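Local coordinates for amino Transferase (Eubacterium rectale, PDB 3ELE), which probably transfers amino groups between amino acids and keto acids with pyridoxal-5'-phosphate as cofactor, as a class I and II aminotransferase, at residues M8-L11 and G12-R15; E20-E23 and Y24-R28; F348-K351 and A352-E355; A340-D344 and S345-C349. All coordinates share one frame; numbering follows the deposited sequence.

Contact 1: residues M8-L11 and G12-R15; sequences MYQL and GSVR
The last turn of helix 6-13 brings Ser13 back against Tyr9, its side chain folded onto the backbone one turn earlier. Ser13 OG donates to Tyr9 O over 2.8 Å, coming from above the carbonyl plane, 36° out of it. The torsion accounts for this: OG sits between the backbone N and the carbonyl carbon of its own residue (chi1 64°), which turns the hydroxyl back onto Tyr9 O. Tyr9 O is therefore gripped more than once, since Ser13 N adds a weak bond of 2.9 Å and Gly12 N another weak one, longer at 3.3 Å. The same serine lies over one face of the Tyr9 ring. Its CB stands 4.2 Å from the ring centroid in a CH-pi contact, while OG hangs over the rim near CE2.

This short N-terminal helix lies at the dimer interface: Met8, Tyr9, Leu11 and Val14 all pack on the second subunit, on its Ala282, Ala274, Gly278 and Arg281 respectively. Helical geometry gives out just here, Val14 being the first residue to leave it. Gly12 N still reaches Met8 O, a selenomethionine carbonyl, at 2.9 Å, and Val14 N closes the final turn on Gln10 O, also at 2.9 Å. Ser13 N makes a further weak bond to Gln10 O, so the carbonyls of Tyr9 and Gln10 are both shared between donors. Past that point Val14 places CG1 3.5 Å from Leu11 O, a carbonyl that also receives a weak hydrogen bond from NH1 of Arg281 of the second subunit.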
HETATM    1  N   MSE A   8       4.686  15.155   8.024  1.00 32.70           N
HETATM    2  CA  MSE A   8       5.274  14.143   7.151  1.00 32.46           C
HETATM    3  C   MSE A   8       6.788  14.212   7.270  1.00 31.81           C
HETATM    4  O   MSE A   8       7.415  13.189   7.455  1.00 31.95           O
HETATM    5  CB  MSE A   8       4.812  14.289   5.709  1.00 33.30           C
HETATM    6  CG  MSE A   8       3.310  14.080   5.507  1.00 31.68           C
HETATM    7 SE   MSE A   8       2.596  12.434   6.124  0.75 31.32          SE
HETATM    8  CE  MSE A   8       2.181  12.837   7.986  1.00 33.95           C
ATOM      9  N   TYR A   9       7.358  15.413   7.221  1.00 32.25           N
ATOM     10  CA  TYR A   9       8.795  15.590   7.447  1.00 32.42           C
ATOM     11  C   TYR A   9       9.227  14.946   8.787  1.00 33.21           C
ATOM     12  O   TYR A   9      10.206  14.201   8.839  1.00 33.18           O
ATOM     13  CB  TYR A   9       9.203  17.075   7.438  1.00 32.93           C
ATOM     14  CG  TYR A   9      10.648  17.245   7.887  1.00 35.21           C
ATOM     15  CD1 TYR A   9      11.703  17.043   6.994  1.00 32.78           C
ATOM     16  CD2 TYR A   9      10.956  17.531   9.230  1.00 35.97           C
ATOM     17  CE1 TYR A   9      13.020  17.166   7.406  1.00 31.63           C
ATOM     18  CE2 TYR A   9      12.272  17.637   9.658  1.00 32.69           C
ATOM     19  CZ  TYR A   9      13.303  17.449   8.745  1.00 34.58           C
ATOM     20  OH  TYR A   9      14.601  17.551   9.176  1.00 35.06           O
ATOM     21  N   GLN A  10       8.502  15.247   9.858  1.00 34.09           N
ATOM     22  CA  GLN A  10       8.818  14.677  11.178  1.00 35.60           C
ATOM     23  C   GLN A  10       8.690  13.164  11.234  1.00 35.85           C
ATOM     24  O   GLN A  10       9.565  12.486  11.752  1.00 35.80           O
ATOM     25  CB  GLN A  10       8.018  15.363  12.300  1.00 37.02           C
ATOM     26  CG  GLN A  10       8.647  16.705  12.704  1.00 43.68           C
ATOM     27  CD  GLN A  10      10.097  16.548  13.240  1.00 49.63           C
ATOM     28  OE1 GLN A  10      10.428  15.559  13.906  1.00 59.79           O
ATOM     29  NE2 GLN A  10      10.954  17.497  12.911  1.00 52.33           N
ATOM     30  N   LEU A  11       7.623  12.644  10.652  1.00 34.94           N
ATOM     31  CA  LEU A  11       7.397  11.215  10.603  1.00 35.87           C
ATOM     32  C   LEU A  11       8.476  10.479   9.778  1.00 34.65           C
ATOM     33  O   LEU A  11       8.821   9.371  10.104  1.00 35.05           O
ATOM     34  CB  LEU A  11       5.984  10.946  10.072  1.00 36.25           C
ATOM     35  CG  LEU A  11       5.347   9.589  10.227  1.00 41.03           C
ATOM     36  CD1 LEU A  11       5.329   9.151  11.685  1.00 40.66           C
ATOM     37  CD2 LEU A  11       3.936   9.678   9.670  1.00 35.97           C
ATOM     38  N   GLY A  12       9.035  11.115   8.752  1.00 34.73           N
ATOM     39  CA  GLY A  12      10.103  10.503   7.951  1.00 35.50           C
ATOM     40  C   GLY A  12      11.525  10.757   8.427  1.00 35.53           C
ATOM     41  O   GLY A  12      12.436  10.098   7.961  1.00 37.05           O
ATOM     42  N   SER A  13      11.712  11.733   9.306  1.00 35.60           N
ATOM     43  CA  SER A  13      13.022  12.099   9.826  1.00 38.69           C
ATOM     44  C   SER A  13      13.277  11.550  11.242  1.00 39.90           C
ATOM     45  O   SER A  13      14.443  11.435  11.633  1.00 40.55           O
ATOM     46  CB  SER A  13      13.199  13.625   9.793  1.00 38.03           C
ATOM     47  OG  SER A  13      12.274  14.257  10.654  1.00 42.07           O
ATOM     48  N   VAL A  14      12.206  11.240  11.994  1.00 41.01           N
ATOM     49  CA  VAL A  14      12.308  10.698  13.354  1.00 41.40           C
ATOM     50  C   VAL A  14      13.106   9.386  13.324  1.00 42.10           C
ATOM     51  O   VAL A  14      12.866   8.514  12.489  1.00 41.99           O
ATOM     52  CB  VAL A  14      10.921  10.530  14.055  1.00 41.81           C
ATOM     53  CG1 VAL A  14      10.052   9.466  13.366  1.00 37.24           C
ATOM     54  CG2 VAL A  14      11.112  10.212  15.547  1.00 42.91           C
ATOM     55  N   ARG A  15      14.098   9.305  14.200  1.00 42.75           N
ATOM     56  CA  ARG A  15      15.008   8.158  14.267  1.00 43.71           C
ATOM     57  C   ARG A  15      14.391   7.125  15.194  1.00 43.21           C
ATOM     58  O   ARG A  15      13.939   7.472  16.287  1.00 43.21           O
ATOM     59  CB  ARG A  15      16.377   8.623  14.776  1.00 43.86           C
ATOM     60  CG  ARG A  15      17.019   9.690  13.888  1.00 42.91           C
ATOM     61  CD  ARG A  15      18.201  10.349  14.565  1.00 45.18           C
ATOM     62  NE  ARG A  15      19.339   9.449  14.754  1.00 48.13           N
ATOM     63  CZ  ARG A  15      20.522   9.811  15.262  1.00 51.01           C
ATOM     64  NH1 ARG A  15      20.784  11.073  15.629  1.00 51.46           N
ATOM     65  NH2 ARG A  15      21.475   8.899  15.382  1.00 50.30           N
TER

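Contact 2: residues E20-E23 and Y24-R28; sequences ELFE and YGKKR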
ATOM      1  N   GLU A  20      17.973   1.851  15.686  1.00 42.55           N
ATOM      2  CA  GLU A  20      19.310   2.340  16.075  1.00 43.64           C
ATOM      3  C   GLU A  20      20.001   1.315  16.980  1.00 42.50           C
ATOM      4  O   GLU A  20      21.206   1.137  16.907  1.00 40.76           O
ATOM      5  CB  GLU A  20      19.192   3.678  16.809  1.00 44.47           C
ATOM      6  CG  GLU A  20      18.605   4.827  15.941  1.00 48.39           C
ATOM      7  CD  GLU A  20      19.603   5.678  15.215  1.00 47.27           C
ATOM      8  OE1 GLU A  20      20.794   5.683  15.559  1.00 55.01           O
ATOM      9  OE2 GLU A  20      19.168   6.375  14.286  1.00 53.72           O
ATOM     10  N   LEU A  21      19.216   0.669  17.847  1.00 42.98           N
ATOM     11  CA  LEU A  21      19.722  -0.401  18.719  1.00 42.71           C
ATOM     12  C   LEU A  21      20.157  -1.590  17.857  1.00 42.88           C
ATOM     13  O   LEU A  21      21.241  -2.132  18.073  1.00 43.15           O
ATOM     14  CB  LEU A  21      18.660  -0.809  19.751  1.00 42.59           C
ATOM     15  CG  LEU A  21      19.066  -1.784  20.852  1.00 41.68           C
ATOM     16  CD1 LEU A  21      20.187  -1.195  21.656  1.00 38.10           C
ATOM     17  CD2 LEU A  21      17.863  -2.098  21.743  1.00 41.44           C
ATOM     18  N   PHE A  22      19.339  -1.962  16.865  1.00 44.27           N
ATOM     19  CA  PHE A  22      19.696  -3.041  15.917  1.00 45.69           C
ATOM     20  C   PHE A  22      21.008  -2.762  15.157  1.00 46.00           C
ATOM     21  O   PHE A  22      21.874  -3.646  15.072  1.00 46.09           O
ATOM     22  CB  PHE A  22      18.563  -3.344  14.924  1.00 47.05           C
ATOM     23  CG  PHE A  22      18.951  -4.347  13.873  1.00 50.08           C
ATOM     24  CD1 PHE A  22      19.043  -5.702  14.198  1.00 52.32           C
ATOM     25  CD2 PHE A  22      19.293  -3.936  12.573  1.00 54.07           C
ATOM     26  CE1 PHE A  22      19.438  -6.658  13.232  1.00 54.30           C
ATOM     27  CE2 PHE A  22      19.688  -4.876  11.596  1.00 54.85           C
ATOM     28  CZ  PHE A  22      19.764  -6.244  11.931  1.00 53.65           C
ATOM     29  N   GLU A  23      21.133  -1.553  14.599  1.00 45.72           N
ATOM     30  CA  GLU A  23      22.355  -1.124  13.882  1.00 45.11           C
ATOM     31  C   GLU A  23      23.551  -1.001  14.827  1.00 44.05           C
ATOM     32  O   GLU A  23      24.677  -1.325  14.435  1.00 44.41           O
ATOM     33  CB  GLU A  23      22.134   0.200  13.136  1.00 46.15           C
ATOM     34  CG  GLU A  23      21.061   0.139  12.034  1.00 51.93           C
ATOM     35  CD  GLU A  23      21.413  -0.798  10.881  1.00 60.77           C
ATOM     36  OE1 GLU A  23      22.582  -0.762  10.403  1.00 62.69           O
ATOM     37  OE2 GLU A  23      20.513  -1.561  10.446  1.00 62.66           O
ATOM     38  N   TYR A  24      23.316  -0.524  16.057  1.00 42.33           N
ATOM     39  CA  TYR A  24      24.359  -0.511  17.104  1.00 41.52           C
ATOM     40  C   TYR A  24      24.946  -1.920  17.338  1.00 41.66           C
ATOM     41  O   TYR A  24      26.166  -2.062  17.493  1.00 41.87           O
ATOM     42  CB  TYR A  24      23.820   0.086  18.416  1.00 41.23           C
ATOM     43  CG  TYR A  24      24.758  -0.009  19.597  1.00 37.31           C
ATOM     44  CD1 TYR A  24      25.800   0.901  19.752  1.00 36.48           C
ATOM     45  CD2 TYR A  24      24.596  -1.008  20.573  1.00 39.56           C
ATOM     46  CE1 TYR A  24      26.676   0.827  20.842  1.00 37.87           C
ATOM     47  CE2 TYR A  24      25.468  -1.100  21.671  1.00 37.46           C
ATOM     48  CZ  TYR A  24      26.507  -0.179  21.800  1.00 36.86           C
ATOM     49  OH  TYR A  24      27.370  -0.232  22.863  1.00 35.05           O
ATOM     50  N   GLY A  25      24.088  -2.945  17.355  1.00 41.77           N
ATOM     51  CA  GLY A  25      24.535  -4.344  17.515  1.00 42.71           C
ATOM     52  C   GLY A  25      25.447  -4.848  16.394  1.00 42.69           C
ATOM     53  O   GLY A  25      26.380  -5.616  16.653  1.00 42.54           O
ATOM     54  N   LYS A  26      25.166  -4.429  15.157  1.00 43.87           N
ATOM     55  CA  LYS A  26      26.010  -4.767  13.999  1.00 45.15           C
ATOM     56  C   LYS A  26      27.390  -4.128  14.127  1.00 44.85           C
ATOM     57  O   LYS A  26      28.392  -4.775  13.804  1.00 44.02           O
ATOM     58  CB  LYS A  26      25.363  -4.368  12.672  1.00 45.16           C
ATOM     59  CG  LYS A  26      24.076  -5.124  12.367  1.00 46.99           C
ATOM     60  CD  LYS A  26      23.706  -5.074  10.880  1.00 47.40           C
ATOM     61  CE  LYS A  26      23.415  -3.660  10.406  1.00 53.61           C
ATOM     62  NZ  LYS A  26      22.967  -3.547   8.974  1.00 55.51           N
ATOM     63  N   LYS A  27      27.428  -2.878  14.607  1.00 45.03           N
ATOM     64  CA  LYS A  27      28.686  -2.149  14.876  1.00 46.00           C
ATOM     65  C   LYS A  27      29.462  -2.832  15.999  1.00 44.67           C
ATOM     66  O   LYS A  27      30.682  -2.946  15.928  1.00 44.40           O
ATOM     67  CB  LYS A  27      28.428  -0.660  15.198  1.00 46.16           C
ATOM     68  CG  LYS A  27      27.899   0.132  13.998  1.00 50.02           C
ATOM     69  CD  LYS A  27      27.636   1.637  14.271  1.00 49.15           C
ATOM     70  CE  LYS A  27      26.447   1.857  15.198  1.00 56.44           C
ATOM     71  NZ  LYS A  27      25.973   3.274  15.289  1.00 58.66           N
ATOM     72  N   ARG A  28      28.743  -3.291  17.025  1.00 44.02           N
ATOM     73  CA  ARG A  28      29.332  -4.055  18.133  1.00 42.89           C
ATOM     74  C   ARG A  28      29.832  -5.447  17.694  1.00 42.93           C
ATOM     75  O   ARG A  28      30.852  -5.919  18.204  1.00 42.68           O
ATOM     76  CB  ARG A  28      28.347  -4.179  19.313  1.00 42.73           C
ATOM     77  CG  ARG A  28      28.135  -2.897  20.146  1.00 42.21           C
ATOM     78  CD  ARG A  28      29.407  -2.308  20.769  1.00 41.90           C
ATOM     79  NE  ARG A  28      30.055  -3.218  21.706  1.00 40.17           N
ATOM     80  CZ  ARG A  28      31.269  -3.068  22.225  1.00 41.39           C
ATOM     81  NH1 ARG A  28      32.076  -2.064  21.884  1.00 44.75           N
ATOM     82  NH2 ARG A  28      31.702  -3.976  23.084  1.00 43.05           N
TER
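Glu20 O accepts the shortest sound bond of the contact, 2.8 Å from Tyr24 N, with the N-H pointing at it at 154°. The next rungs of helix 17-32 follow the same i to i+4 pattern. Gly25 N binds Leu21 O, and Lys27 N binds Glu23 O; between them Lys26 N meets Phe22 O only weakly, at 3.4 Å.

Along the exposed side, Glu23 and Lys26 lie side by side and point the same way. The lysine chain bends at chi3 (-63°), which brings its end alongside the Glu23 carboxylate: NZ forms a salt bridge with OE1 of Glu23 at 3.2 Å and a weak hydrogen bond to OE2 of the same carboxylate at 3.5 Å. Its methylene CE comes closer still to OE1, 3.0 Å away. Lower on the chain, CD of Lys26 passes obliquely by the Phe22 ring, 4.1 Å from its CE2. Lys27 instead lays CG and CE along Glu23 O.

On another side, the Tyr24 ring carries CG of Arg28 over one face and makes a cation-pi contact with Lys353, while Leu21 packs on Leu358 of strand 357-358. The salt bridge joins residues three apart and spreads one ammonium over both carboxylate oxygens; with both residues exposed, the pair is likely to be partly screened by solvent.

Contact 3: residues F348-K351 and A352-E355; sequences FCEK and AKEE. With EDO (1,2-ethanediol), chain G.
Backbone hydrogen bonds run from Ala352 N to Phe348 O and from Lys353 N to Cys349 O, both 3.0 Å, while the third, from Glu354 N to Glu350 O, stretches to 3.2 Å. This is the final part of helix 345-353, where Glu354 N also bonds weakly to Lys351 O, and Glu355 N turns back to Ala352 O, three residues earlier.

Two pairs of opposite charge, each three residues apart, line up along the outside. Lys351 and Glu354 lie alongside each other and point the same way; the lysine is bent at chi2 (-67°), which lays its CD against the carboxylate, 3.8 Å from OE2 of Glu354. NZ of Lys351 forms a long salt bridge of 3.6 Å with that same OE2. The other oxygen, OE1, is taken by Lys395 of helix 379-396, so the carboxylate is shared between two lysines. A methionine in place of Lys351 would probably leave OE2 of Glu354 without its ammonium partner, with Lys395 still on OE1. Glu350 and Lys353 run side by side as well, but their charges stay beyond salt-bridge range, and the contact is between OE1 of Glu350 and the methylene CD of Lys353.

Ala352 packs on Ile392 of helix 379-396 and on Ile359. O1 of an ethanediol, probably from the crystallisation liquor, donates to Glu354 O at 2.9 Å.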
ATOM      1  N   PHE A 348      18.239   1.064  33.067  1.00 33.51           N
ATOM      2  CA  PHE A 348      18.447  -0.392  33.065  1.00 33.35           C
ATOM      3  C   PHE A 348      18.908  -0.925  31.690  1.00 33.60           C
ATOM      4  O   PHE A 348      19.812  -1.765  31.646  1.00 33.73           O
ATOM      5  CB  PHE A 348      17.196  -1.138  33.544  1.00 34.07           C
ATOM      6  CG  PHE A 348      17.297  -2.640  33.418  1.00 33.87           C
ATOM      7  CD1 PHE A 348      18.202  -3.348  34.193  1.00 34.85           C
ATOM      8  CD2 PHE A 348      16.482  -3.343  32.529  1.00 36.13           C
ATOM      9  CE1 PHE A 348      18.318  -4.756  34.071  1.00 36.41           C
ATOM     10  CE2 PHE A 348      16.570  -4.733  32.418  1.00 34.80           C
ATOM     11  CZ  PHE A 348      17.492  -5.439  33.191  1.00 34.43           C
ATOM     12  N   CYS A 349      18.300  -0.444  30.599  1.00 33.62           N
ATOM     13  CA  CYS A 349      18.707  -0.852  29.237  1.00 35.51           C
ATOM     14  C   CYS A 349      20.129  -0.417  28.895  1.00 37.08           C
ATOM     15  O   CYS A 349      20.775  -1.098  28.103  1.00 38.44           O
ATOM     16  CB  CYS A 349      17.732  -0.376  28.165  1.00 34.52           C
ATOM     17  SG  CYS A 349      16.213  -1.253  28.283  1.00 37.90           S
ATOM     18  N   GLU A 350      20.585   0.709  29.467  1.00 37.55           N
ATOM     19  CA  GLU A 350      21.974   1.169  29.341  1.00 38.27           C
ATOM     20  C   GLU A 350      22.925   0.231  30.066  1.00 38.07           C
ATOM     21  O   GLU A 350      23.982  -0.072  29.529  1.00 37.64           O
ATOM     22  CB  GLU A 350      22.183   2.612  29.856  1.00 38.98           C
ATOM     23  CG  GLU A 350      21.613   3.718  28.951  1.00 43.78           C
ATOM     24  CD  GLU A 350      22.310   3.832  27.588  1.00 49.64           C
ATOM     25  OE1 GLU A 350      23.429   3.292  27.398  1.00 53.47           O
ATOM     26  OE2 GLU A 350      21.735   4.482  26.694  1.00 54.30           O
ATOM     27  N   LYS A 351      22.557  -0.206  31.277  1.00 38.02           N
ATOM     28  CA  LYS A 351      23.359  -1.186  32.029  1.00 38.19           C
ATOM     29  C   LYS A 351      23.443  -2.542  31.291  1.00 38.22           C
ATOM     30  O   LYS A 351      24.496  -3.178  31.277  1.00 38.02           O
ATOM     31  CB  LYS A 351      22.824  -1.374  33.453  1.00 39.08           C
ATOM     32  CG  LYS A 351      22.984  -0.157  34.374  1.00 40.74           C
ATOM     33  CD  LYS A 351      24.434   0.119  34.677  1.00 43.55           C
ATOM     34  CE  LYS A 351      24.635   1.213  35.714  1.00 47.07           C
ATOM     35  NZ  LYS A 351      26.113   1.401  35.943  1.00 47.27           N
ATOM     36  N   ALA A 352      22.333  -2.961  30.679  1.00 37.59           N
ATOM     37  CA  ALA A 352      22.293  -4.166  29.841  1.00 37.18           C
ATOM     38  C   ALA A 352      23.273  -3.985  28.688  1.00 37.91           C
ATOM     39  O   ALA A 352      24.089  -4.864  28.433  1.00 36.26           O
ATOM     40  CB  ALA A 352      20.881  -4.397  29.298  1.00 36.21           C
ATOM     41  N   LYS A 353      23.211  -2.805  28.053  1.00 39.70           N
ATOM     42  CA  LYS A 353      24.097  -2.421  26.926  1.00 41.34           C
ATOM     43  C   LYS A 353      25.596  -2.570  27.270  1.00 42.55           C
ATOM     44  O   LYS A 353      26.381  -2.932  26.396  1.00 44.16           O
ATOM     45  CB  LYS A 353      23.801  -0.984  26.448  1.00 41.42           C
ATOM     46  CG  LYS A 353      23.598  -0.832  24.973  1.00 39.90           C
ATOM     47  CD  LYS A 353      23.283   0.615  24.652  1.00 43.61           C
ATOM     48  CE  LYS A 353      22.638   0.785  23.307  1.00 43.77           C
ATOM     49  NZ  LYS A 353      22.360   2.230  23.032  1.00 46.79           N
ATOM     50  N   GLU A 354      25.979  -2.341  28.537  1.00 42.84           N
ATOM     51  CA  GLU A 354      27.377  -2.530  28.996  1.00 41.91           C
ATOM     52  C   GLU A 354      27.913  -3.964  28.815  1.00 41.26           C
ATOM     53  O   GLU A 354      29.140  -4.156  28.812  1.00 41.54           O
ATOM     54  CB  GLU A 354      27.569  -2.160  30.484  1.00 41.60           C
ATOM     55  CG  GLU A 354      27.254  -0.718  30.892  1.00 44.00           C
ATOM     56  CD  GLU A 354      27.535  -0.421  32.384  1.00 43.81           C
ATOM     57  OE1 GLU A 354      27.637  -1.358  33.208  1.00 46.90           O
ATOM     58  OE2 GLU A 354      27.652   0.772  32.740  1.00 49.94           O
ATOM     59  N   GLU A 355      27.017  -4.956  28.742  1.00 39.56           N
ATOM     60  CA  GLU A 355      27.377  -6.374  28.536  1.00 38.71           C
ATOM     61  C   GLU A 355      26.869  -6.899  27.189  1.00 38.35           C
ATOM     62  O   GLU A 355      26.730  -8.116  27.002  1.00 37.42           O
ATOM     63  CB  GLU A 355      26.815  -7.241  29.683  1.00 38.55           C
ATOM     64  CG  GLU A 355      27.125  -6.733  31.101  1.00 40.88           C
ATOM     65  CD  GLU A 355      28.606  -6.494  31.346  1.00 43.36           C
ATOM     66  OE1 GLU A 355      29.430  -7.283  30.835  1.00 46.62           O
ATOM     67  OE2 GLU A 355      28.943  -5.519  32.058  1.00 43.98           O
TER
HETATM   68  C1  EDO G 502      30.451  -2.429  26.460  1.00 59.12           C
HETATM   69  O1  EDO G 502      31.121  -2.409  27.723  1.00 62.69           O
HETATM   70  C2  EDO G 502      31.027  -1.346  25.566  1.00 59.55           C
HETATM   71  O2  EDO G 502      30.016  -0.901  24.659  1.00 60.38           O

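Contact 4: residues A340-D344 and S345-C349; sequences ALEDD and SNAFC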
ATOM      1  N   ALA A 340      12.260  -4.483  34.776  1.00 32.32           N
ATOM      2  CA  ALA A 340      13.601  -3.890  34.925  1.00 32.86           C
ATOM      3  C   ALA A 340      14.054  -3.981  36.393  1.00 34.26           C
ATOM      4  O   ALA A 340      13.218  -4.030  37.304  1.00 36.29           O
ATOM      5  CB  ALA A 340      13.603  -2.437  34.471  1.00 31.68           C
ATOM      6  N   LEU A 341      15.365  -4.007  36.615  1.00 34.98           N
ATOM      7  CA  LEU A 341      15.924  -4.108  37.973  1.00 35.36           C
ATOM      8  C   LEU A 341      15.850  -2.790  38.748  1.00 36.47           C
ATOM      9  O   LEU A 341      16.115  -2.769  39.944  1.00 36.17           O
ATOM     10  CB  LEU A 341      17.330  -4.693  37.941  1.00 35.52           C
ATOM     11  CG  LEU A 341      17.403  -6.063  37.243  1.00 33.55           C
ATOM     12  CD1 LEU A 341      18.806  -6.582  37.288  1.00 34.40           C
ATOM     13  CD2 LEU A 341      16.446  -7.091  37.846  1.00 36.64           C
ATOM     14  N   GLU A 342      15.520  -1.698  38.053  1.00 37.20           N
ATOM     15  CA  GLU A 342      15.216  -0.400  38.668  1.00 37.85           C
ATOM     16  C   GLU A 342      13.996   0.170  37.949  1.00 37.67           C
ATOM     17  O   GLU A 342      13.646  -0.305  36.866  1.00 37.93           O
ATOM     18  CB  GLU A 342      16.417   0.549  38.609  1.00 37.26           C
ATOM     19  CG  GLU A 342      17.041   0.730  37.233  1.00 37.30           C
ATOM     20  CD  GLU A 342      18.090   1.818  37.222  1.00 37.72           C
ATOM     21  OE1 GLU A 342      17.732   2.976  37.531  1.00 41.82           O
ATOM     22  OE2 GLU A 342      19.256   1.535  36.873  1.00 38.72           O
ATOM     23  N   ASP A 343      13.340   1.155  38.565  1.00 38.45           N
ATOM     24  CA  ASP A 343      12.155   1.820  37.977  1.00 38.53           C
ATOM     25  C   ASP A 343      12.435   2.439  36.610  1.00 36.83           C
ATOM     26  O   ASP A 343      11.543   2.472  35.765  1.00 38.78           O
ATOM     27  CB  ASP A 343      11.632   2.965  38.882  1.00 39.29           C
ATOM     28  CG  ASP A 343      11.083   2.493  40.223  1.00 43.34           C
ATOM     29  OD1 ASP A 343      10.734   1.294  40.385  1.00 43.97           O
ATOM     30  OD2 ASP A 343      10.988   3.361  41.119  1.00 44.46           O
ATOM     31  N   ASP A 344      13.647   2.969  36.417  1.00 35.47           N
ATOM     32  CA  ASP A 344      14.037   3.604  35.153  1.00 35.69           C
ATOM     33  C   ASP A 344      14.531   2.544  34.171  1.00 36.02           C
ATOM     34  O   ASP A 344      15.713   2.200  34.162  1.00 35.10           O
ATOM     35  CB  ASP A 344      15.086   4.709  35.393  1.00 36.52           C
ATOM     36  CG  ASP A 344      15.394   5.537  34.141  1.00 36.94           C
ATOM     37  OD1 ASP A 344      14.996   5.166  33.022  1.00 37.06           O
ATOM     38  OD2 ASP A 344      16.080   6.570  34.275  1.00 43.74           O
ATOM     39  N   SER A 345      13.610   2.039  33.343  1.00 36.61           N
ATOM     40  CA  SER A 345      13.934   1.053  32.282  1.00 36.60           C
ATOM     41  C   SER A 345      15.002   1.510  31.301  1.00 36.36           C
ATOM     42  O   SER A 345      15.758   0.683  30.807  1.00 37.91           O
ATOM     43  CB  SER A 345      12.703   0.710  31.477  1.00 37.14           C
ATOM     44  OG  SER A 345      11.640   0.386  32.327  1.00 38.94           O
ATOM     45  N   ASN A 346      15.066   2.817  31.022  1.00 36.34           N
ATOM     46  CA  ASN A 346      16.079   3.370  30.103  1.00 36.25           C
ATOM     47  C   ASN A 346      17.491   3.222  30.696  1.00 35.90           C
ATOM     48  O   ASN A 346      18.414   2.791  29.996  1.00 36.84           O
ATOM     49  CB  ASN A 346      15.788   4.832  29.734  1.00 37.07           C
ATOM     50  CG  ASN A 346      14.406   5.024  29.099  1.00 36.84           C
ATOM     51  OD1 ASN A 346      14.179   4.641  27.961  1.00 30.01           O
ATOM     52  ND2 ASN A 346      13.493   5.635  29.840  1.00 38.38           N
ATOM     53  N   ALA A 347      17.625   3.559  31.988  1.00 34.38           N
ATOM     54  CA  ALA A 347      18.864   3.408  32.747  1.00 34.00           C
ATOM     55  C   ALA A 347      19.239   1.924  32.852  1.00 34.20           C
ATOM     56  O   ALA A 347      20.417   1.569  32.723  1.00 34.85           O
ATOM     57  CB  ALA A 347      18.726   4.033  34.131  1.00 34.83           C
ATOM     58  N   PHE A 348      18.239   1.064  33.067  1.00 33.51           N
ATOM     59  CA  PHE A 348      18.447  -0.392  33.065  1.00 33.35           C
ATOM     60  C   PHE A 348      18.908  -0.925  31.690  1.00 33.60           C
ATOM     61  O   PHE A 348      19.812  -1.765  31.646  1.00 33.73           O
ATOM     62  CB  PHE A 348      17.196  -1.138  33.544  1.00 34.07           C
ATOM     63  CG  PHE A 348      17.297  -2.640  33.418  1.00 33.87           C
ATOM     64  CD1 PHE A 348      18.202  -3.348  34.193  1.00 34.85           C
ATOM     65  CD2 PHE A 348      16.482  -3.343  32.529  1.00 36.13           C
ATOM     66  CE1 PHE A 348      18.318  -4.756  34.071  1.00 36.41           C
ATOM     67  CE2 PHE A 348      16.570  -4.733  32.418  1.00 34.80           C
ATOM     68  CZ  PHE A 348      17.492  -5.439  33.191  1.00 34.43           C
ATOM     69  N   CYS A 349      18.300  -0.444  30.599  1.00 33.62           N
ATOM     70  CA  CYS A 349      18.707  -0.852  29.237  1.00 35.51           C
ATOM     71  C   CYS A 349      20.129  -0.417  28.895  1.00 37.08           C
ATOM     72  O   CYS A 349      20.775  -1.098  28.103  1.00 38.44           O
ATOM     73  CB  CYS A 349      17.732  -0.376  28.165  1.00 34.52           C
ATOM     74  SG  CYS A 349      16.213  -1.253  28.283  1.00 37.90           S
TER
HETATM   75  O   HOH W   1      13.794   7.257  31.878  1.00 47.21           O
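Apolar contacts come first: Ala340 and Leu341 meet the ring of Phe348. CA of Ala340 stands over one face, 4.1 Å from the centroid of the Phe348 ring, in a CH-pi contact, and CB of Ala340 is 3.6 Å from CD2 of Phe348. Leu341 crosses the ring side chain at a slant, with CG 3.6 Å from CE1 of Phe348. Phe348 holds its CG anti to the backbone N (chi1 174°), which turns the ring toward Ala340 and Leu341. With only a methyl group in place of the Phe348 ring, as in alanine, Ala340 would probably lose the face it rests on and Leu341 one of its packing partners.

The polar contacts are those of a helix N-cap. Asp344 precedes helix 345-353, and its OD1 accepts two weak bonds, from Asn346 N at 3.1 Å and from Ala347 N at 3.3 Å. Its own carbonyl takes the first helical bond, from Phe348 N at 3.0 Å and in the carbonyl plane. The carboxylate would probably also be stabilised by the helix dipole.

By way of solvent, a water donates to OD1 of Asp344 at 2.7 Å and accepts from ND2 of Asn346. Among the remaining charged groups, Glu342 lays its carboxylate against CB of Ala347, 3.7 Å from OE1, while OE2 is hydrogen-bonded to Tyr396 OH.

In the fold
From the N terminus, helix 6-13 carries contact 1 against the second subunit, and helix 17-32 follows with contact 2; a salt bridge from Arg15 to Glu20 joins the two. Much later, strand 335-339 runs into the loop of contact 4, whose cap starts helix 345-353, and contact 3 lies toward the C-terminal end of that helix. Contacts 4 and 3 overlap at Phe348 and Cys349. Each contact is local and closes only a turn or a cap, so none encloses or crosses another. Contacts 2 and 3 meet in space where Lys353 packs on Leu21 and Tyr24, tying helix 17-32 to the C-terminal part that includes helix 379-396.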